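Long-range contacts in hemolysin-related protein (PDB 6MLT), which is a secreted calcium-binding protein of the Vibrio cholerae biofilm matrix that probably binds carbohydrate and takes part in biofilm adhesion: residues Val146-Leu151 with Gln575-Phe580; Trp181-Ile186 with Thr220-Ser225. One frame throughout, in Å; residues are numbered along the deposited sequence.

Contact 1: Val146-Leu151 with Gln575-Phe580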
ATOM      1  N   VAL A 146      14.246   2.615  21.419  1.00 15.83           N
ATOM      2  CA  VAL A 146      14.669   3.176  20.144  1.00 17.16           C
ATOM      3  C   VAL A 146      14.259   2.225  19.028  1.00 17.54           C
ATOM      4  O   VAL A 146      14.609   1.039  19.051  1.00 17.90           O
ATOM      5  CB  VAL A 146      16.189   3.420  20.118  1.00 20.58           C
ATOM      6  CG1 VAL A 146      16.655   3.845  18.735  1.00 27.33           C
ATOM      7  CG2 VAL A 146      16.567   4.474  21.155  1.00 21.91           C
ATOM      8  N   GLY A 147      13.542   2.753  18.047  1.00 17.19           N
ATOM      9  CA  GLY A 147      13.215   1.984  16.865  1.00 15.91           C
ATOM     10  C   GLY A 147      12.450   2.832  15.877  1.00 16.12           C
ATOM     11  O   GLY A 147      12.491   4.063  15.928  1.00 17.94           O
ATOM     12  N   ASP A 148      11.748   2.165  14.972  1.00 17.11           N
ATOM     13  CA  ASP A 148      10.927   2.884  14.015  1.00 18.40           C
ATOM     14  C   ASP A 148       9.769   3.569  14.728  1.00 19.10           C
ATOM     15  O   ASP A 148       9.315   3.140  15.796  1.00 18.57           O
ATOM     16  CB  ASP A 148      10.400   1.933  12.940  1.00 23.49           C
ATOM     17  CG  ASP A 148       9.714   2.663  11.786  1.00 28.78           C
ATOM     18  OD1 ASP A 148       9.992   3.867  11.588  1.00 26.75           O
ATOM     19  OD2 ASP A 148       8.897   2.029  11.075  1.00 26.10           O
ATOM     20  N   ILE A 149       9.310   4.665  14.135  1.00 15.52           N
ATOM     21  CA  ILE A 149       8.132   5.383  14.598  1.00 17.11           C
ATOM     22  C   ILE A 149       7.174   5.508  13.424  1.00 18.26           C
ATOM     23  O   ILE A 149       7.577   5.920  12.331  1.00 18.13           O
ATOM     24  CB  ILE A 149       8.496   6.770  15.157  1.00 18.88           C
ATOM     25  CG1 ILE A 149       9.381   6.611  16.399  1.00 21.82           C
ATOM     26  CG2 ILE A 149       7.240   7.554  15.482  1.00 17.81           C
ATOM     27  CD1 ILE A 149       9.920   7.908  16.948  1.00 26.08           C
ATOM     28  N   ALA A 150       5.916   5.137  13.647  1.00 15.93           N
ATOM     29  CA  ALA A 150       4.859   5.317  12.666  1.00 18.56           C
ATOM     30  C   ALA A 150       3.760   6.173  13.286  1.00 19.39           C
ATOM     31  O   ALA A 150       3.561   6.167  14.507  1.00 20.18           O
ATOM     32  CB  ALA A 150       4.292   3.981  12.197  1.00 20.19           C
ATOM     33  N   LEU A 151       3.056   6.916  12.438  1.00 14.54           N
ATOM     34  CA  LEU A 151       2.048   7.879  12.870  1.00 17.81           C
ATOM     35  C   LEU A 151       0.714   7.541  12.223  1.00 20.35           C
ATOM     36  O   LEU A 151       0.619   7.474  10.993  1.00 20.79           O
ATOM     37  CB  LEU A 151       2.466   9.298  12.491  1.00 18.06           C
ATOM     38  CG  LEU A 151       3.874   9.700  12.928  1.00 18.12           C
ATOM     39  CD1 LEU A 151       4.249  11.041  12.325  1.00 20.01           C
ATOM     40  CD2 LEU A 151       3.971   9.744  14.441  1.00 18.76           C
ATOM     41  N   GLN A 575       7.457   8.773   6.722  1.00 15.34           N
ATOM     42  CA  GLN A 575       7.876   7.795   7.713  1.00 16.51           C
ATOM     43  C   GLN A 575       8.464   6.597   6.984  1.00 16.06           C
ATOM     44  O   GLN A 575       8.289   6.429   5.777  1.00 16.17           O
ATOM     45  CB  GLN A 575       6.709   7.382   8.625  1.00 14.79           C
ATOM     46  CG  GLN A 575       5.564   6.681   7.918  1.00 14.90           C
ATOM     47  CD  GLN A 575       4.389   6.376   8.830  1.00 17.95           C
ATOM     48  OE1 GLN A 575       4.149   7.078   9.820  1.00 18.77           O
ATOM     49  NE2 GLN A 575       3.637   5.344   8.489  1.00 20.44           N
ATOM     50  N   TYR A 576       9.168   5.762   7.741  1.00 14.60           N
ATOM     51  CA  TYR A 576       9.829   4.602   7.153  1.00 13.76           C
ATOM     52  C   TYR A 576       8.818   3.594   6.620  1.00 16.88           C
ATOM     53  O   TYR A 576       9.057   2.946   5.593  1.00 15.94           O
ATOM     54  CB  TYR A 576      10.736   3.963   8.202  1.00 13.76           C
ATOM     55  CG  TYR A 576      11.585   2.837   7.694  1.00 14.12           C
ATOM     56  CD1 TYR A 576      11.114   1.535   7.720  1.00 17.33           C
ATOM     57  CD2 TYR A 576      12.866   3.067   7.209  1.00 14.80           C
ATOM     58  CE1 TYR A 576      11.887   0.489   7.266  1.00 17.53           C
ATOM     59  CE2 TYR A 576      13.655   2.019   6.749  1.00 17.22           C
ATOM     60  CZ  TYR A 576      13.153   0.739   6.785  1.00 16.78           C
ATOM     61  OH  TYR A 576      13.909  -0.310   6.333  1.00 15.41           O
ATOM     62  N   ALA A 577       7.690   3.440   7.315  1.00 16.59           N
ATOM     63  CA  ALA A 577       6.618   2.533   6.897  1.00 19.75           C
ATOM     64  C   ALA A 577       5.592   3.277   6.040  1.00 19.16           C
ATOM     65  O   ALA A 577       4.397   3.328   6.330  1.00 20.31           O
ATOM     66  CB  ALA A 577       5.960   1.902   8.120  1.00 18.58           C
ATOM     67  N   PHE A 578       6.090   3.847   4.946  1.00 18.16           N
ATOM     68  CA  PHE A 578       5.271   4.683   4.081  1.00 17.82           C
ATOM     69  C   PHE A 578       4.447   3.829   3.123  1.00 17.21           C
ATOM     70  O   PHE A 578       4.977   2.922   2.476  1.00 17.77           O
ATOM     71  CB  PHE A 578       6.148   5.645   3.282  1.00 17.91           C
ATOM     72  CG  PHE A 578       5.374   6.461   2.301  1.00 16.74           C
ATOM     73  CD1 PHE A 578       4.664   7.569   2.718  1.00 18.98           C
ATOM     74  CD2 PHE A 578       5.317   6.096   0.966  1.00 19.34           C
ATOM     75  CE1 PHE A 578       3.933   8.313   1.816  1.00 20.47           C
ATOM     76  CE2 PHE A 578       4.583   6.838   0.060  1.00 21.05           C
ATOM     77  CZ  PHE A 578       3.893   7.939   0.481  1.00 21.51           C
ATOM     78  N   ASN A 579       3.154   4.143   3.012  1.00 17.39           N
ATOM     79  CA  ASN A 579       2.289   3.478   2.040  1.00 20.44           C
ATOM     80  C   ASN A 579       1.093   4.350   1.670  1.00 22.65           C
ATOM     81  O   ASN A 579      -0.018   3.841   1.482  1.00 25.88           O
ATOM     82  CB  ASN A 579       1.815   2.121   2.575  1.00 23.44           C
ATOM     83  CG  ASN A 579       0.758   2.250   3.655  1.00 28.00           C
ATOM     84  OD1 ASN A 579       0.756   3.200   4.430  1.00 27.63           O
ATOM     85  ND2 ASN A 579      -0.155   1.287   3.702  1.00 28.49           N
ATOM     86  N   PHE A 580       1.313   5.665   1.570  1.00 22.57           N
ATOM     87  CA  PHE A 580       0.327   6.639   1.097  1.00 22.09           C
ATOM     88  C   PHE A 580      -0.843   6.870   2.047  1.00 27.42           C
ATOM     89  O   PHE A 580      -1.186   8.020   2.348  1.00 29.74           O
ATOM     90  CB  PHE A 580      -0.260   6.233  -0.260  1.00 23.72           C
ATOM     91  CG  PHE A 580       0.663   6.462  -1.419  1.00 23.77           C
ATOM     92  CD1 PHE A 580       0.893   7.741  -1.899  1.00 24.86           C
ATOM     93  CD2 PHE A 580       1.289   5.397  -2.039  1.00 23.88           C
ATOM     94  CE1 PHE A 580       1.742   7.951  -2.973  1.00 24.64           C
ATOM     95  CE2 PHE A 580       2.137   5.600  -3.109  1.00 24.03           C
ATOM     96  CZ  PHE A 580       2.363   6.879  -3.577  1.00 25.08           C
TER
HETATM   97  O   HOH W   1       9.801   6.596  10.392  1.00 15.08           O
HETATM   98  O   HOH W   2       7.332   4.141  10.154  1.00 16.85           O
HETATM   99  O   HOH W   3       1.038   4.828   9.809  1.00 16.14           O
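Gln575 reaches across to Ala150 and Leu151, while the CB atoms of Tyr576 and Ala577 point toward Asp148, though the Tyr576 ring leads away. The Gln575 side chain starts with CB, which lies 4.1 Å from Ile149 O. CG then takes the crowded position between the backbone N and the carbonyl carbon (chi1 63°). The extended chain beyond it brings the amide to the Ala150-Leu151 backbone. CD lies 4.0 Å from Ala150 CA. At the tip, Gln575 OE1 accepts a hydrogen bond from Leu151 N at 2.8 Å. The N-H points well at the oxygen (156°), and the donor is tilted 19° from the carbonyl plane. NE2 donates within its own segment to Ala577 O, which lies close to the amide plane of Gln575. From the other end of this bond, NE2 stands above the carbonyl plane of Ala577. NE2 also donates to water 3, which donates to Leu151 O. These partners fix the amide flip. Ala577 is the centre of an inverse gamma turn.

Strand 150-152, in the FG-GAP-like repeat region, is the first of a four-stranded antiparallel sheet, consistent with the inner strand of a beta-propeller blade. Segment 575-580 is a loop late in the chain that lies against it. Leu151 also packs on Ala101 and Ala103 of strand 101-103.

The Asp148 carboxylate meets the start of the Tyr576 side chain, with OD1 3.5 Å from Tyr576 CB. The two side chains cross at about a right angle. Water 1 accepts from Tyr576 N and lies 3.0 Å from Asp148 OD1. Water 2 accepts from Ala577 N and lies 2.8 Å from Asp148 OD2. The Tyr576 hydroxyl is hydrogen-bonded to Trp521 O.

Contact 2: Trp181-Ile186 with Thr220-Ser225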
ATOM      1  N   TRP A 181      10.624  -4.229  23.405  1.00 18.80           N
ATOM      2  CA  TRP A 181      11.272  -3.575  22.274  1.00 17.59           C
ATOM      3  C   TRP A 181      10.866  -4.200  20.949  1.00 17.32           C
ATOM      4  O   TRP A 181      10.924  -5.423  20.768  1.00 17.55           O
ATOM      5  CB  TRP A 181      12.786  -3.643  22.427  1.00 19.31           C
ATOM      6  CG  TRP A 181      13.500  -3.120  21.217  1.00 17.83           C
ATOM      7  CD1 TRP A 181      13.638  -1.817  20.853  1.00 19.19           C
ATOM      8  CD2 TRP A 181      14.162  -3.890  20.213  1.00 17.23           C
ATOM      9  NE1 TRP A 181      14.354  -1.724  19.684  1.00 18.65           N
ATOM     10  CE2 TRP A 181      14.685  -2.985  19.268  1.00 17.78           C
ATOM     11  CE3 TRP A 181      14.370  -5.258  20.019  1.00 19.50           C
ATOM     12  CZ2 TRP A 181      15.403  -3.402  18.154  1.00 16.18           C
ATOM     13  CZ3 TRP A 181      15.081  -5.669  18.916  1.00 18.30           C
ATOM     14  CH2 TRP A 181      15.587  -4.744  17.993  1.00 16.80           C
ATOM     15  N   ALA A 182      10.476  -3.344  20.014  1.00 16.62           N
ATOM     16  CA  ALA A 182      10.157  -3.770  18.661  1.00 18.03           C
ATOM     17  C   ALA A 182      10.800  -2.799  17.677  1.00 17.88           C
ATOM     18  O   ALA A 182      10.502  -1.598  17.724  1.00 17.95           O
ATOM     19  CB  ALA A 182       8.643  -3.829  18.452  1.00 20.13           C
ATOM     20  N   PRO A 183      11.690  -3.246  16.788  1.00 15.10           N
ATOM     21  CA  PRO A 183      12.262  -2.298  15.821  1.00 15.50           C
ATOM     22  C   PRO A 183      11.222  -1.698  14.899  1.00 17.44           C
ATOM     23  O   PRO A 183      11.432  -0.591  14.387  1.00 17.39           O
ATOM     24  CB  PRO A 183      13.293  -3.137  15.048  1.00 17.90           C
ATOM     25  CG  PRO A 183      12.908  -4.560  15.274  1.00 18.20           C
ATOM     26  CD  PRO A 183      12.246  -4.603  16.637  1.00 17.43           C
ATOM     27  N   SER A 184      10.099  -2.386  14.693  1.00 14.85           N
ATOM     28  CA  SER A 184       9.079  -1.990  13.739  1.00 18.26           C
ATOM     29  C   SER A 184       7.683  -2.153  14.317  1.00 18.41           C
ATOM     30  O   SER A 184       7.354  -3.204  14.879  1.00 18.55           O
ATOM     31  CB  SER A 184       9.164  -2.842  12.465  1.00 23.13           C
ATOM     32  OG  SER A 184       8.028  -2.619  11.655  1.00 22.03           O
ATOM     33  N   SER A 185       6.848  -1.139  14.113  1.00 17.80           N
ATOM     34  CA  SER A 185       5.427  -1.202  14.424  1.00 22.79           C
ATOM     35  C   SER A 185       4.641  -0.624  13.256  1.00 19.82           C
ATOM     36  O   SER A 185       5.065   0.365  12.656  1.00 20.22           O
ATOM     37  CB  SER A 185       5.078  -0.407  15.701  1.00 26.59           C
ATOM     38  OG  SER A 185       5.940  -0.725  16.776  1.00 31.90           O
ATOM     39  N   ILE A 186       3.494  -1.234  12.936  1.00 17.74           N
ATOM     40  CA  ILE A 186       2.551  -0.661  11.983  1.00 14.93           C
ATOM     41  C   ILE A 186       1.136  -0.858  12.514  1.00 17.67           C
ATOM     42  O   ILE A 186       0.890  -1.670  13.406  1.00 18.56           O
ATOM     43  CB  ILE A 186       2.671  -1.269  10.564  1.00 17.17           C
ATOM     44  CG1 ILE A 186       2.313  -2.760  10.561  1.00 19.11           C
ATOM     45  CG2 ILE A 186       4.076  -1.066  10.011  1.00 18.91           C
ATOM     46  CD1 ILE A 186       1.985  -3.288   9.162  1.00 22.68           C
ATOM     47  N   THR A 220      13.865 -11.931  16.376  1.00 20.03           N
ATOM     48  CA  THR A 220      13.062 -10.712  16.316  1.00 19.68           C
ATOM     49  C   THR A 220      12.448 -10.535  14.933  1.00 16.92           C
ATOM     50  O   THR A 220      13.129 -10.679  13.916  1.00 17.18           O
ATOM     51  CB  THR A 220      13.940  -9.501  16.651  1.00 20.81           C
ATOM     52  OG1 THR A 220      14.523  -9.676  17.948  1.00 21.12           O
ATOM     53  CG2 THR A 220      13.134  -8.207  16.634  1.00 22.03           C
ATOM     54  N   VAL A 221      11.160 -10.194  14.905  1.00 14.63           N
ATOM     55  CA  VAL A 221      10.479  -9.830  13.668  1.00 16.56           C
ATOM     56  C   VAL A 221      10.680  -8.338  13.448  1.00 16.21           C
ATOM     57  O   VAL A 221      10.339  -7.522  14.314  1.00 17.32           O
ATOM     58  CB  VAL A 221       8.984 -10.180  13.723  1.00 17.02           C
ATOM     59  CG1 VAL A 221       8.297  -9.767  12.440  1.00 17.35           C
ATOM     60  CG2 VAL A 221       8.785 -11.670  13.980  1.00 20.35           C
ATOM     61  N   TRP A 222      11.227  -7.983  12.295  1.00 15.02           N
ATOM     62  CA  TRP A 222      11.560  -6.603  11.971  1.00 16.97           C
ATOM     63  C   TRP A 222      10.415  -6.007  11.148  1.00 16.10           C
ATOM     64  O   TRP A 222       9.262  -6.137  11.577  1.00 17.42           O
ATOM     65  CB  TRP A 222      12.939  -6.561  11.311  1.00 17.43           C
ATOM     66  CG  TRP A 222      14.057  -6.562  12.304  1.00 16.13           C
ATOM     67  CD1 TRP A 222      14.405  -7.572  13.148  1.00 15.42           C
ATOM     68  CD2 TRP A 222      14.977  -5.492  12.554  1.00 14.74           C
ATOM     69  NE1 TRP A 222      15.485  -7.199  13.911  1.00 17.43           N
ATOM     70  CE2 TRP A 222      15.858  -5.927  13.561  1.00 15.83           C
ATOM     71  CE3 TRP A 222      15.138  -4.209  12.024  1.00 16.59           C
ATOM     72  CZ2 TRP A 222      16.887  -5.126  14.051  1.00 18.48           C
ATOM     73  CZ3 TRP A 222      16.167  -3.414  12.509  1.00 20.88           C
ATOM     74  CH2 TRP A 222      17.023  -3.874  13.509  1.00 21.04           C
ATOM     75  N   PHE A 223      10.663  -5.382  10.003  1.00 15.59           N
ATOM     76  CA  PHE A 223       9.648  -4.572   9.356  1.00 15.84           C
ATOM     77  C   PHE A 223       8.634  -5.435   8.623  1.00 18.60           C
ATOM     78  O   PHE A 223       8.913  -6.566   8.204  1.00 19.34           O
ATOM     79  CB  PHE A 223      10.307  -3.578   8.399  1.00 15.75           C
ATOM     80  CG  PHE A 223      11.181  -2.578   9.101  1.00 14.82           C
ATOM     81  CD1 PHE A 223      10.621  -1.483   9.732  1.00 18.59           C
ATOM     82  CD2 PHE A 223      12.555  -2.745   9.158  1.00 15.29           C
ATOM     83  CE1 PHE A 223      11.419  -0.567  10.398  1.00 18.32           C
ATOM     84  CE2 PHE A 223      13.352  -1.830   9.828  1.00 18.51           C
ATOM     85  CZ  PHE A 223      12.778  -0.742  10.442  1.00 17.98           C
ATOM     86  N   SER A 224       7.435  -4.885   8.488  1.00 16.43           N
ATOM     87  CA  SER A 224       6.324  -5.566   7.867  1.00 16.93           C
ATOM     88  C   SER A 224       5.665  -4.635   6.863  1.00 17.47           C
ATOM     89  O   SER A 224       5.873  -3.416   6.869  1.00 18.06           O
ATOM     90  CB  SER A 224       5.304  -6.029   8.918  1.00 21.88           C
ATOM     91  OG  SER A 224       4.783  -4.919   9.627  1.00 27.96           O
ATOM     92  N   SER A 225       4.890  -5.252   5.981  1.00 15.26           N
ATOM     93  CA  SER A 225       4.094  -4.589   4.965  1.00 16.79           C
ATOM     94  C   SER A 225       2.704  -5.200   5.002  1.00 20.59           C
ATOM     95  O   SER A 225       2.547  -6.386   5.300  1.00 21.84           O
ATOM     96  CB  SER A 225       4.691  -4.785   3.555  1.00 16.85           C
ATOM     97  OG  SER A 225       6.038  -4.353   3.480  1.00 19.65           O
TER
HETATM   98  O   HOH W   4       9.449  -5.189  15.326  1.00 15.83           O
HETATM   99  O   HOH W   5       5.832  -4.378  12.218  1.00 18.18           O
HETATM  100  O   HOH W   6       7.146  -6.239  13.364  1.00 19.06           O
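The Trp222 indole carries Pro183 on one face. Pro183 CG stands 3.6 Å from the centroid of the five-membered ring and 12° off its normal, a CH-pi contact. Pro183 CB lies nearer the six-membered ring, 3.7 Å from Trp222 CE3. At the Trp222 edge, in plane, are Thr220 O and Phe223 CE2. Trp181 has Pro183 CD over one face, toward the rim. Its own edge meets Trp222, with Trp181 CH2 4.2 Å from Trp222 CZ2. The proline ring thus touches both indoles. Its CD also meets Thr220 CG2 at 3.7 Å.

Ser184 CB packs 3.4 Å from Phe223 CD1. Its OG is anti to the backbone N (chi1 169°) and receives a hydrogen bond from water 5. That water also bonds Ser224 OG, at 2.8 Å. Water 4 accepts from Ser184 N and lies 2.7 Å from Val221 O. No direct hydrogen bond joins the segments, so water carries the polar part of the contact. Ile186 CD1 rests 3.3 Å from Ser224 OG.

The touching parts run in nearly the same direction, 13° apart. The segments run into the first residues of strands 185-188 and 224-227, each the first strand of a four-stranded antiparallel sheet, as in neighbouring beta-propeller blades. Trp181 NE1 donates to Val146 O. Ser224 touches Phe199 of strand 197-200, and Ile186 touches Leu237 of strand 236-241.

Both contacts involve first strands of antiparallel sheets and the loops before them. Contact 2 joins two successive sheets. Contact 1 instead sets a sheet strand against a loop from late in the chain. All touching residues of contact 1 are buried. Contact 2 is buried toward its strands, but its tryptophans and Thr220 are partly exposed. Contact 1 is mainly polar, with one direct hydrogen bond and bridging waters. Contact 2 covers more surface and relies on proline-aromatic packing and water. The two adjoin: Asp148 N probably hydrogen-bonds to Pro183 O, and the rings of Tyr576 and Phe223 meet (CE1 to CE1 3.3 Å).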